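Local atomic coordinates of monosaccharide-transporting ATPase (Actinobacillus succinogenes, PDB entry 5DTE), a protein that binds beta-D-allopyranose between its two lobes and probably serves as the periplasmic sugar-binding component of an ABC transporter. Residues N93-F98 / R118-A123; G109-D114 / K285-Q290; E163-V168 / S195-T200; D269-K274 / Y296-V301. All coordinates share one frame; numbering follows the deposited sequence.

Contact 1 of 4, residues N93-F98 / R118-A123; sequences NDSIAF and RLDAKA
The backbones of Ser-95 and Leu-119 pass with their CA atoms 4.0 Å apart, and the one hydrogen bond between the segments runs from Asp-120 N to Ser-95 O at 2.9 Å. The N-H points nearly straight at its acceptor (163°), although the donor stands above the carbonyl plane. The same carbonyl oxygen also receives a CA-H...O contact from Leu-119. Leu-119 CD2 passes close to this oxygen and reaches the root of Phe-98, 3.9 Å from Phe-98 CB; the phenyl ring itself leads away to Leu-73 of helix 70-82. These are two neighbouring strand-to-helix loops of the parallel alpha/beta lobe: 93-98 follows strand 87-90 and precedes helix 99-105, while 118-123 leads from strand 112-115 into helix 121-126, with Asp-120 as N-cap. On the outer side, Ile-96 and Asp-120 run alongside one another, Ile-96 CG1 lying 3.6 Å from Asp-120 CB. That branch stands anti to the carbonyl carbon of Ile-96 (chi1 -64°), and it also approaches Ala-123 CB. Within 93-98, Asp-94 OD2 accepts from Ile-96 N through its anti lone pair, forming an Asx turn, and from Ala-97 N above the carboxylate plane.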
# COMPACT_ATOMS: atom_id res chain seq x y z
N ASN A 93 -3.39 11.39 1.65
CA ASN A 93 -2.17 11.66 2.37
C ASN A 93 -2.49 11.77 3.84
O ASN A 93 -1.63 12.07 4.67
CB ASN A 93 -1.56 12.98 1.88
CG ASN A 93 -0.16 12.82 1.38
OD1 ASN A 93 0.46 11.79 1.62
ND2 ASN A 93 0.35 13.84 0.70
N ASP A 94 -3.75 11.52 4.14
CA ASP A 94 -4.32 11.83 5.43
C ASP A 94 -5.79 11.46 5.35
O ASP A 94 -6.49 11.89 4.43
CB ASP A 94 -4.11 13.32 5.75
CG ASP A 94 -4.36 13.64 7.19
OD1 ASP A 94 -3.44 14.22 7.81
OD2 ASP A 94 -5.47 13.35 7.69
N SER A 95 -6.29 10.66 6.29
CA SER A 95 -7.63 10.12 6.13
C SER A 95 -8.70 11.20 6.27
O SER A 95 -9.83 11.06 5.79
CB SER A 95 -7.87 8.98 7.13
OG SER A 95 -7.46 9.35 8.44
N ILE A 96 -8.31 12.30 6.90
CA ILE A 96 -9.27 13.33 7.29
C ILE A 96 -9.08 14.65 6.55
O ILE A 96 -10.05 15.28 6.14
CB ILE A 96 -9.19 13.54 8.79
CG1 ILE A 96 -9.61 12.24 9.48
CG2 ILE A 96 -10.04 14.73 9.23
CD1 ILE A 96 -9.82 12.36 10.96
N ALA A 97 -7.82 15.04 6.35
CA ALA A 97 -7.48 16.31 5.72
C ALA A 97 -8.14 16.55 4.37
O ALA A 97 -8.43 17.69 4.02
CB ALA A 97 -5.99 16.41 5.57
N PHE A 98 -8.36 15.48 3.62
CA PHE A 98 -8.92 15.59 2.26
C PHE A 98 -10.44 15.65 2.17
O PHE A 98 -10.99 15.77 1.09
CB PHE A 98 -8.42 14.43 1.40
CG PHE A 98 -6.98 14.55 1.02
CD1 PHE A 98 -5.98 14.14 1.89
CD2 PHE A 98 -6.61 15.09 -0.21
CE1 PHE A 98 -4.66 14.25 1.56
CE2 PHE A 98 -5.28 15.21 -0.55
CZ PHE A 98 -4.30 14.78 0.33
N ARG A 118 -7.58 5.04 2.54
CA ARG A 118 -9.01 5.26 2.71
C ARG A 118 -9.32 6.39 3.68
O ARG A 118 -8.79 6.41 4.81
CB ARG A 118 -9.70 3.98 3.17
CG ARG A 118 -11.23 4.05 3.12
CD ARG A 118 -11.87 2.71 3.53
NE ARG A 118 -13.19 2.89 4.13
CZ ARG A 118 -14.31 3.09 3.43
NH1 ARG A 118 -15.47 3.26 4.05
NH2 ARG A 118 -14.27 3.14 2.10
N LEU A 119 -10.17 7.31 3.23
CA LEU A 119 -10.64 8.44 4.05
C LEU A 119 -11.43 7.95 5.29
O LEU A 119 -12.11 6.93 5.25
CB LEU A 119 -11.50 9.40 3.22
CG LEU A 119 -11.00 10.11 1.95
CD1 LEU A 119 -12.04 11.12 1.47
CD2 LEU A 119 -9.67 10.80 2.14
N ASP A 120 -11.32 8.70 6.39
CA ASP A 120 -12.01 8.35 7.63
C ASP A 120 -13.51 8.24 7.40
O ASP A 120 -14.15 9.23 7.03
CB ASP A 120 -11.71 9.39 8.71
CG ASP A 120 -11.68 8.79 10.10
OD1 ASP A 120 -10.86 7.88 10.34
OD2 ASP A 120 -12.48 9.23 10.96
N ALA A 121 -14.08 7.06 7.62
CA ALA A 121 -15.50 6.85 7.37
C ALA A 121 -16.37 7.66 8.31
O ALA A 121 -17.27 8.39 7.87
CB ALA A 121 -15.84 5.38 7.48
N LYS A 122 -16.11 7.56 9.61
CA LYS A 122 -16.91 8.29 10.59
C LYS A 122 -16.82 9.80 10.41
O LYS A 122 -17.79 10.51 10.67
CB LYS A 122 -16.49 7.93 12.01
CG LYS A 122 -17.25 6.74 12.55
CD LYS A 122 -17.46 6.84 14.05
CE LYS A 122 -18.08 5.56 14.60
NZ LYS A 122 -18.38 5.65 16.05
N ALA A 123 -15.67 10.29 9.96
CA ALA A 123 -15.47 11.72 9.70
C ALA A 123 -16.20 12.19 8.44
O ALA A 123 -16.78 13.28 8.40
CB ALA A 123 -13.99 12.02 9.60

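Contact 2 of 4, residues G109-D114 / K285-Q290; sequences GIPIID and KQINKQ
Where strand 112-115 enters the six-stranded parallel sheet of its lobe, Pro-111 meets the last turn of helix 272-287. Pro-111 and Gln-286 have the nearest CA atoms of the two segments, 5.9 Å apart, and the proline ring supplies most of the contact on its side. Pro-111 CB lies 3.5 Å from Gln-286 CB, while Pro-111 CG rests near the backbone carbonyl of Gln-286. The glutamine chain is extended beyond CG (chi2 -152°), which carries its amide out along the proline; Gln-286 OE1 then lies 3.3 Å from Pro-111 CB. That oxygen also faces Ile-112 N, but at 3.8 Å the pair makes no hydrogen bond; across these segments the contact is one of packing alone. Ile-287 adds an apolar touch from the next helical position, its CG1 3.9 Å from Pro-111 CG. In the alpha/beta lobe this places the C-terminal end of a helix against the incoming end of a sheet strand. Backbone hydrogen bonds of Pro-111 and Ile-113 with Ile-88 fix that strand beside 87-90. Further in, Ile-113 directs CD1 toward the helix, 4.2 Å from Gln-286 OE1, and packs on Ala-279 and His-282. Gln-286 also touches Asn-132 of strand 132-135 and Ile-292. Before the strand, Gly-109, with positive phi, is the C-prime residue of the Schellman motif that ends the preceding helix.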
# COMPACT_ATOMS: atom_id res chain seq x y z
N GLY A 109 -19.33 19.31 -9.17
CA GLY A 109 -19.89 18.27 -10.01
C GLY A 109 -18.85 17.45 -10.74
O GLY A 109 -19.11 16.94 -11.84
N ILE A 110 -17.68 17.34 -10.13
CA ILE A 110 -16.58 16.52 -10.64
C ILE A 110 -16.49 15.20 -9.86
O ILE A 110 -16.26 15.21 -8.65
CB ILE A 110 -15.23 17.27 -10.50
CG1 ILE A 110 -15.29 18.64 -11.17
CG2 ILE A 110 -14.06 16.41 -11.04
CD1 ILE A 110 -13.94 19.38 -11.21
N PRO A 111 -16.73 14.08 -10.55
CA PRO A 111 -16.53 12.78 -9.90
C PRO A 111 -15.09 12.60 -9.39
O PRO A 111 -14.16 13.16 -9.97
CB PRO A 111 -16.84 11.77 -11.00
CG PRO A 111 -17.36 12.57 -12.18
CD PRO A 111 -17.60 13.97 -11.72
N ILE A 112 -14.93 11.83 -8.33
CA ILE A 112 -13.64 11.75 -7.69
C ILE A 112 -13.48 10.43 -6.95
O ILE A 112 -14.33 10.04 -6.14
CB ILE A 112 -13.44 12.96 -6.73
CG1 ILE A 112 -12.06 12.91 -6.06
CG2 ILE A 112 -14.54 13.03 -5.68
CD1 ILE A 112 -11.69 14.19 -5.34
N ILE A 113 -12.40 9.73 -7.24
CA ILE A 113 -12.13 8.40 -6.70
C ILE A 113 -11.02 8.43 -5.67
O ILE A 113 -9.90 8.83 -5.96
CB ILE A 113 -11.72 7.39 -7.82
CG1 ILE A 113 -12.79 7.29 -8.90
CG2 ILE A 113 -11.45 6.03 -7.22
CD1 ILE A 113 -14.23 7.36 -8.35
N ASP A 114 -11.33 7.97 -4.47
CA ASP A 114 -10.34 7.85 -3.43
C ASP A 114 -9.58 6.52 -3.59
O ASP A 114 -10.11 5.44 -3.30
CB ASP A 114 -11.04 7.98 -2.07
CG ASP A 114 -10.20 7.47 -0.91
OD1 ASP A 114 -8.97 7.65 -0.96
OD2 ASP A 114 -10.78 6.88 0.03
N LYS A 285 -17.58 5.83 -15.18
CA LYS A 285 -18.97 5.49 -14.89
C LYS A 285 -19.65 6.70 -14.29
O LYS A 285 -20.70 7.12 -14.74
CB LYS A 285 -19.08 4.29 -13.96
CG LYS A 285 -19.03 2.92 -14.67
CD LYS A 285 -19.28 1.77 -13.66
CE LYS A 285 -18.83 0.41 -14.18
NZ LYS A 285 -18.24 -0.39 -13.04
N GLN A 286 -19.00 7.29 -13.29
CA GLN A 286 -19.52 8.48 -12.64
C GLN A 286 -19.56 9.72 -13.55
O GLN A 286 -20.30 10.65 -13.29
CB GLN A 286 -18.71 8.78 -11.39
CG GLN A 286 -19.28 8.15 -10.13
CD GLN A 286 -18.94 8.93 -8.88
OE1 GLN A 286 -17.84 9.50 -8.75
NE2 GLN A 286 -19.88 8.98 -7.95
N ILE A 287 -18.77 9.73 -14.63
CA ILE A 287 -18.93 10.78 -15.63
C ILE A 287 -20.20 10.51 -16.44
O ILE A 287 -20.86 11.43 -16.93
CB ILE A 287 -17.72 10.89 -16.59
CG1 ILE A 287 -16.49 11.42 -15.85
CG2 ILE A 287 -18.04 11.81 -17.78
CD1 ILE A 287 -15.28 11.55 -16.75
N ASN A 288 -20.55 9.24 -16.56
CA ASN A 288 -21.74 8.90 -17.31
C ASN A 288 -22.90 8.59 -16.38
O ASN A 288 -23.82 7.86 -16.74
CB ASN A 288 -21.47 7.72 -18.24
CG ASN A 288 -20.35 8.01 -19.21
OD1 ASN A 288 -20.53 8.77 -20.17
ND2 ASN A 288 -19.19 7.41 -18.96
N LYS A 289 -22.83 9.16 -15.18
CA LYS A 289 -23.93 9.11 -14.22
C LYS A 289 -24.47 7.69 -14.00
O LYS A 289 -25.68 7.48 -13.97
CB LYS A 289 -25.04 10.06 -14.67
CG LYS A 289 -24.59 11.52 -14.93
CD LYS A 289 -23.99 12.14 -13.68
CE LYS A 289 -23.83 13.65 -13.82
NZ LYS A 289 -22.97 14.05 -14.97
N GLN A 290 -23.57 6.72 -13.88
CA GLN A 290 -23.93 5.36 -13.46
C GLN A 290 -23.41 5.08 -12.05
O GLN A 290 -22.39 5.64 -11.62
CB GLN A 290 -23.37 4.30 -14.41
CG GLN A 290 -23.48 4.58 -15.90
CD GLN A 290 -22.62 3.61 -16.71
OE1 GLN A 290 -21.49 3.92 -17.11
NE2 GLN A 290 -23.16 2.41 -16.96

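Contact 3 of 4, residues E163-V168 / S195-T200. With ALL (beta-D-allopyranose), chain E.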
# COMPACT_ATOMS: atom_id res chain seq x y z
N GLU A 163 7.20 -1.31 10.47
CA GLU A 163 5.97 -0.58 10.15
C GLU A 163 6.22 0.63 9.26
O GLU A 163 7.36 1.06 9.07
CB GLU A 163 5.27 -0.13 11.42
CG GLU A 163 5.54 -1.04 12.59
CD GLU A 163 5.27 -0.37 13.90
OE1 GLU A 163 4.55 0.66 13.91
OE2 GLU A 163 5.79 -0.86 14.93
N GLY A 164 5.14 1.18 8.73
CA GLY A 164 5.24 2.32 7.84
C GLY A 164 5.24 3.62 8.61
O GLY A 164 5.39 3.60 9.84
N ILE A 165 5.10 4.73 7.90
CA ILE A 165 4.92 6.03 8.53
C ILE A 165 3.78 5.95 9.53
O ILE A 165 2.64 5.69 9.14
CB ILE A 165 4.61 7.16 7.50
CG1 ILE A 165 5.76 7.34 6.52
CG2 ILE A 165 4.36 8.45 8.21
CD1 ILE A 165 5.50 8.39 5.49
N PRO A 166 4.09 6.14 10.82
CA PRO A 166 3.08 6.13 11.89
C PRO A 166 1.82 6.91 11.52
O PRO A 166 1.91 8.02 10.97
CB PRO A 166 3.82 6.80 13.07
CG PRO A 166 5.25 6.45 12.84
CD PRO A 166 5.45 6.38 11.34
N GLY A 167 0.66 6.32 11.77
CA GLY A 167 -0.60 7.00 11.54
C GLY A 167 -1.37 6.55 10.32
O GLY A 167 -2.57 6.32 10.42
N VAL A 168 -0.70 6.43 9.17
CA VAL A 168 -1.37 6.02 7.93
C VAL A 168 -2.13 4.70 8.09
O VAL A 168 -1.57 3.71 8.54
CB VAL A 168 -0.38 5.87 6.76
CG1 VAL A 168 -0.91 4.86 5.73
CG2 VAL A 168 -0.14 7.22 6.09
N SER A 195 9.02 1.37 13.48
CA SER A 195 8.71 1.96 12.19
C SER A 195 9.95 2.21 11.33
O SER A 195 10.96 2.77 11.80
CB SER A 195 7.97 3.28 12.38
OG SER A 195 7.84 3.95 11.15
N ALA A 196 9.89 1.78 10.08
CA ALA A 196 10.93 2.12 9.14
C ALA A 196 10.41 3.06 8.04
O ALA A 196 11.12 3.33 7.08
CB ALA A 196 11.53 0.88 8.54
N ASN A 197 9.18 3.53 8.22
CA ASN A 197 8.59 4.60 7.38
C ASN A 197 8.46 4.33 5.89
O ASN A 197 8.38 5.28 5.10
CB ASN A 197 9.38 5.91 7.55
CG ASN A 197 9.21 6.52 8.93
OD1 ASN A 197 8.18 7.11 9.22
ND2 ASN A 197 10.23 6.37 9.79
N TRP A 198 8.46 3.04 5.51
CA TRP A 198 8.28 2.57 4.12
C TRP A 198 9.52 2.68 3.24
O TRP A 198 9.47 2.35 2.06
CB TRP A 198 7.13 3.31 3.43
CG TRP A 198 5.75 2.99 3.95
CD1 TRP A 198 5.26 1.76 4.35
CD2 TRP A 198 4.70 3.91 4.14
NE1 TRP A 198 3.95 1.88 4.75
CE2 TRP A 198 3.59 3.19 4.64
CE3 TRP A 198 4.58 5.29 3.93
CZ2 TRP A 198 2.38 3.81 4.93
CZ3 TRP A 198 3.38 5.89 4.21
CH2 TRP A 198 2.30 5.16 4.71
N GLU A 199 10.63 3.15 3.82
CA GLU A 199 11.90 3.35 3.10
C GLU A 199 12.81 2.15 3.21
O GLU A 199 12.99 1.62 4.29
CB GLU A 199 12.64 4.59 3.64
CG GLU A 199 12.35 5.91 2.93
CD GLU A 199 13.16 7.07 3.51
OE1 GLU A 199 14.41 6.99 3.54
OE2 GLU A 199 12.54 8.07 3.94
N THR A 200 13.41 1.73 2.10
CA THR A 200 14.44 0.68 2.15
C THR A 200 15.58 1.06 3.10
O THR A 200 15.82 0.35 4.08
CB THR A 200 15.02 0.37 0.74
OG1 THR A 200 14.04 -0.30 -0.05
CG2 THR A 200 16.20 -0.53 0.85
C1 ALL E . 0.79 2.34 0.95
C2 ALL E . 0.59 1.50 -0.30
C3 ALL E . 1.83 0.80 -0.72
C4 ALL E . 3.03 1.70 -0.72
C5 ALL E . 3.17 2.30 0.66
C6 ALL E . 4.43 3.07 0.86
O1 ALL E . -0.28 3.16 1.18
O2 ALL E . -0.41 0.51 0.00
O3 ALL E . 2.09 -0.29 0.22
O4 ALL E . 4.20 0.95 -1.07
O5 ALL E . 2.02 3.18 0.86
O6 ALL E . 4.36 4.28 0.14
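The indole of Trp-198 lies between the backbone of Gly-164 and Ile-165 on one face and the bound allose on the other. Gly-164 CA sits 3.5 Å from the centroid of the five-membered ring, 19° off the normal, a CH-pi contact over the face. Ile-165 crosses the indole at about a right angle, with CD1 3.5 Å from Trp-198 CZ3. From the opposite face the sugar presents its hydroxymethyl carbon, ALL C6 being 3.4 Å from Trp-198 CG. Val-168 meets the edge, its CG1 near the ring plane and 3.4 Å from Trp-198 CH2. The two segments are adjacent loops at the C-terminal ends of parallel strands 157-163 and 188-195, the end of the sheet from which this lobe of the periplasmic binding fold lines its sugar pocket. At the strand ends Ala-196 N donates to Glu-163 O at 2.8 Å, and Asn-197 N reaches the same oxygen weakly. A first torsion of 171° at Ser-195 turns OG from the backbone N toward the neighbouring loop, where it donates to Gly-164 O at 2.8 Å from above the carbonyl plane. A type I' turn from Ala-196 to Glu-199 presents the tryptophan, while Asn-197 OD1 lies 3.5 Å from Pro-166 CD.

Contact 4 of 4, residues D269-K274 / Y296-V301; sequences DQLPKK and YYVDPV. With ALL (beta-D-allopyranose), chain E.
Asp-269 and Val-301 form an antiparallel hydrogen-bonded pair, the more closely knit end of this contact. Asp-269 N donates to Val-301 O at 2.9 Å, and Val-301 N returns a bond to Asp-269 O at 3.0 Å; in each bond the donor lies in the plane of the acceptor carbonyl. The carboxylate of Asp-269 turns back on its own segment, where OD1 accepts from Leu-271 N in an Asx turn, while OD2 is hydrogen-bonded to Tyr-311 OH. Packing continues through Leu-271, whose CD1 lies 3.5 Å from Val-298 CG1 and 3.4 Å from Asp-299 O, so one methyl bears on both a side chain and a backbone carbonyl. The other branch of the valine faces Lys-274: its CG2 lies 3.6 Å from Lys-274 CE, with the lysine methylenes laid obliquely over it. Toward the solvent side the grip loosens. Exposed Lys-274 bends at its last torsion (chi4 64°), which brings NZ to Tyr-296 OH at 3.2 Å, a weak hydrogen bond with the two side chains nearly perpendicular. Gln-270 belongs to the allose pocket. Tyr-296 and Val-298 bond through their backbones to Gly-135, setting edge strand 295-297 beside strand 132-135 in the six-stranded parallel sheet; Pro-272 opens helix 272-287 against helix 39-54, and at the Asp-269/Val-301 end the pairing carries on into the two-stranded antiparallel sheet of 267-269 and 301-303.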
# COMPACT_ATOMS: atom_id res chain seq x y z
N ASP A 269 0.85 -9.40 -3.43
CA ASP A 269 0.60 -8.62 -4.63
C ASP A 269 -0.74 -7.94 -4.46
O ASP A 269 -1.79 -8.58 -4.38
CB ASP A 269 0.63 -9.47 -5.91
CG ASP A 269 0.59 -8.60 -7.19
OD1 ASP A 269 0.78 -7.36 -7.10
OD2 ASP A 269 0.39 -9.15 -8.30
N GLN A 270 -0.67 -6.62 -4.41
CA GLN A 270 -1.79 -5.75 -4.15
C GLN A 270 -2.53 -5.44 -5.44
O GLN A 270 -3.59 -4.82 -5.43
CB GLN A 270 -1.28 -4.48 -3.49
CG GLN A 270 -2.31 -3.62 -2.92
CD GLN A 270 -1.71 -2.41 -2.29
OE1 GLN A 270 -0.49 -2.28 -2.27
NE2 GLN A 270 -2.55 -1.52 -1.78
N LEU A 271 -1.95 -5.88 -6.56
CA LEU A 271 -2.49 -5.63 -7.90
C LEU A 271 -2.68 -4.14 -8.19
O LEU A 271 -3.80 -3.67 -8.43
CB LEU A 271 -3.80 -6.39 -8.07
CG LEU A 271 -3.56 -7.87 -7.79
CD1 LEU A 271 -4.84 -8.64 -7.87
CD2 LEU A 271 -2.57 -8.41 -8.80
N PRO A 272 -1.56 -3.39 -8.19
CA PRO A 272 -1.65 -1.93 -8.26
C PRO A 272 -2.14 -1.43 -9.62
O PRO A 272 -2.62 -0.30 -9.72
CB PRO A 272 -0.22 -1.48 -7.99
CG PRO A 272 0.62 -2.61 -8.47
CD PRO A 272 -0.17 -3.86 -8.25
N LYS A 273 -2.01 -2.25 -10.66
CA LYS A 273 -2.49 -1.86 -11.98
C LYS A 273 -3.98 -2.08 -12.09
O LYS A 273 -4.67 -1.24 -12.66
CB LYS A 273 -1.77 -2.65 -13.08
CG LYS A 273 -0.26 -2.67 -12.92
CD LYS A 273 0.44 -2.37 -14.22
CE LYS A 273 1.94 -2.43 -14.07
NZ LYS A 273 2.61 -2.17 -15.38
N LYS A 274 -4.47 -3.19 -11.53
CA LYS A 274 -5.91 -3.50 -11.51
C LYS A 274 -6.66 -2.47 -10.66
O LYS A 274 -7.75 -2.01 -11.04
CB LYS A 274 -6.15 -4.90 -10.96
CG LYS A 274 -7.63 -5.30 -10.90
CD LYS A 274 -7.79 -6.76 -10.41
CE LYS A 274 -9.23 -7.15 -10.01
NZ LYS A 274 -10.18 -7.11 -11.13
N TYR A 296 -14.45 -0.77 -3.20
CA TYR A 296 -14.08 -1.88 -4.06
C TYR A 296 -12.68 -2.33 -3.63
O TYR A 296 -11.70 -1.57 -3.71
CB TYR A 296 -14.16 -1.49 -5.55
CG TYR A 296 -13.63 -2.51 -6.55
CD1 TYR A 296 -14.50 -3.27 -7.34
CD2 TYR A 296 -12.25 -2.70 -6.71
CE1 TYR A 296 -14.01 -4.20 -8.26
CE2 TYR A 296 -11.76 -3.63 -7.61
CZ TYR A 296 -12.63 -4.37 -8.38
OH TYR A 296 -12.09 -5.28 -9.27
N TYR A 297 -12.64 -3.57 -3.15
CA TYR A 297 -11.43 -4.25 -2.72
C TYR A 297 -11.00 -5.27 -3.78
O TYR A 297 -11.68 -6.28 -3.96
CB TYR A 297 -11.66 -4.99 -1.40
CG TYR A 297 -11.71 -4.17 -0.13
CD1 TYR A 297 -10.84 -3.11 0.07
CD2 TYR A 297 -12.64 -4.46 0.87
CE1 TYR A 297 -10.88 -2.36 1.24
CE2 TYR A 297 -12.70 -3.71 2.03
CZ TYR A 297 -11.81 -2.66 2.21
OH TYR A 297 -11.85 -1.92 3.37
N VAL A 298 -9.89 -5.00 -4.46
CA VAL A 298 -9.24 -5.98 -5.32
C VAL A 298 -8.84 -7.16 -4.43
O VAL A 298 -8.62 -6.98 -3.22
CB VAL A 298 -8.01 -5.36 -6.05
CG1 VAL A 298 -6.89 -6.35 -6.21
CG2 VAL A 298 -8.42 -4.85 -7.40
N ASP A 299 -8.80 -8.37 -5.00
CA ASP A 299 -8.39 -9.54 -4.22
C ASP A 299 -6.91 -9.86 -4.36
O ASP A 299 -6.46 -10.32 -5.41
CB ASP A 299 -9.25 -10.74 -4.60
CG ASP A 299 -10.70 -10.57 -4.16
OD1 ASP A 299 -10.91 -10.05 -3.04
OD2 ASP A 299 -11.62 -10.94 -4.93
N PRO A 300 -6.14 -9.62 -3.29
CA PRO A 300 -4.68 -9.73 -3.28
C PRO A 300 -4.20 -11.16 -3.51
O PRO A 300 -4.97 -12.09 -3.27
CB PRO A 300 -4.30 -9.25 -1.88
CG PRO A 300 -5.50 -9.59 -1.06
CD PRO A 300 -6.67 -9.33 -1.94
N VAL A 301 -2.97 -11.32 -3.96
CA VAL A 301 -2.38 -12.65 -4.12
C VAL A 301 -1.28 -12.81 -3.10
O VAL A 301 -0.50 -11.88 -2.90
CB VAL A 301 -1.79 -12.88 -5.54
CG1 VAL A 301 -1.65 -14.35 -5.81
CG2 VAL A 301 -2.64 -12.23 -6.61
C1 ALL E . 0.79 2.34 0.95
C2 ALL E . 0.59 1.50 -0.30
C3 ALL E . 1.83 0.80 -0.72
C4 ALL E . 3.03 1.70 -0.72
C5 ALL E . 3.17 2.30 0.66
C6 ALL E . 4.43 3.07 0.86
O1 ALL E . -0.28 3.16 1.18
O2 ALL E . -0.41 0.51 0.00
O3 ALL E . 2.09 -0.29 0.22
O4 ALL E . 4.20 0.95 -1.07
O5 ALL E . 2.02 3.18 0.86
O6 ALL E . 4.36 4.28 0.14

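In the fold
From the N terminus, contact 1 closes the first loop, joining the turns after strands 87-90 and 112-115. Contact 2 opens before contact 1 is complete, so the two cross along the chain; they also touch, through a probable hydrogen bond from Leu-119 N to Asp-114 OD2. The long loop of contact 2, from 109-114 to 285-290, encloses contact 3, which ties two strand ends of the four-stranded sheet. Contact 4 starts inside that loop and finishes beyond it, crossing contact 2 and sharing helix 272-287 with it. Contacts 3 and 4 lie on opposite sides of the chain's centre, about 21 Å apart between centres, yet both reach the allose.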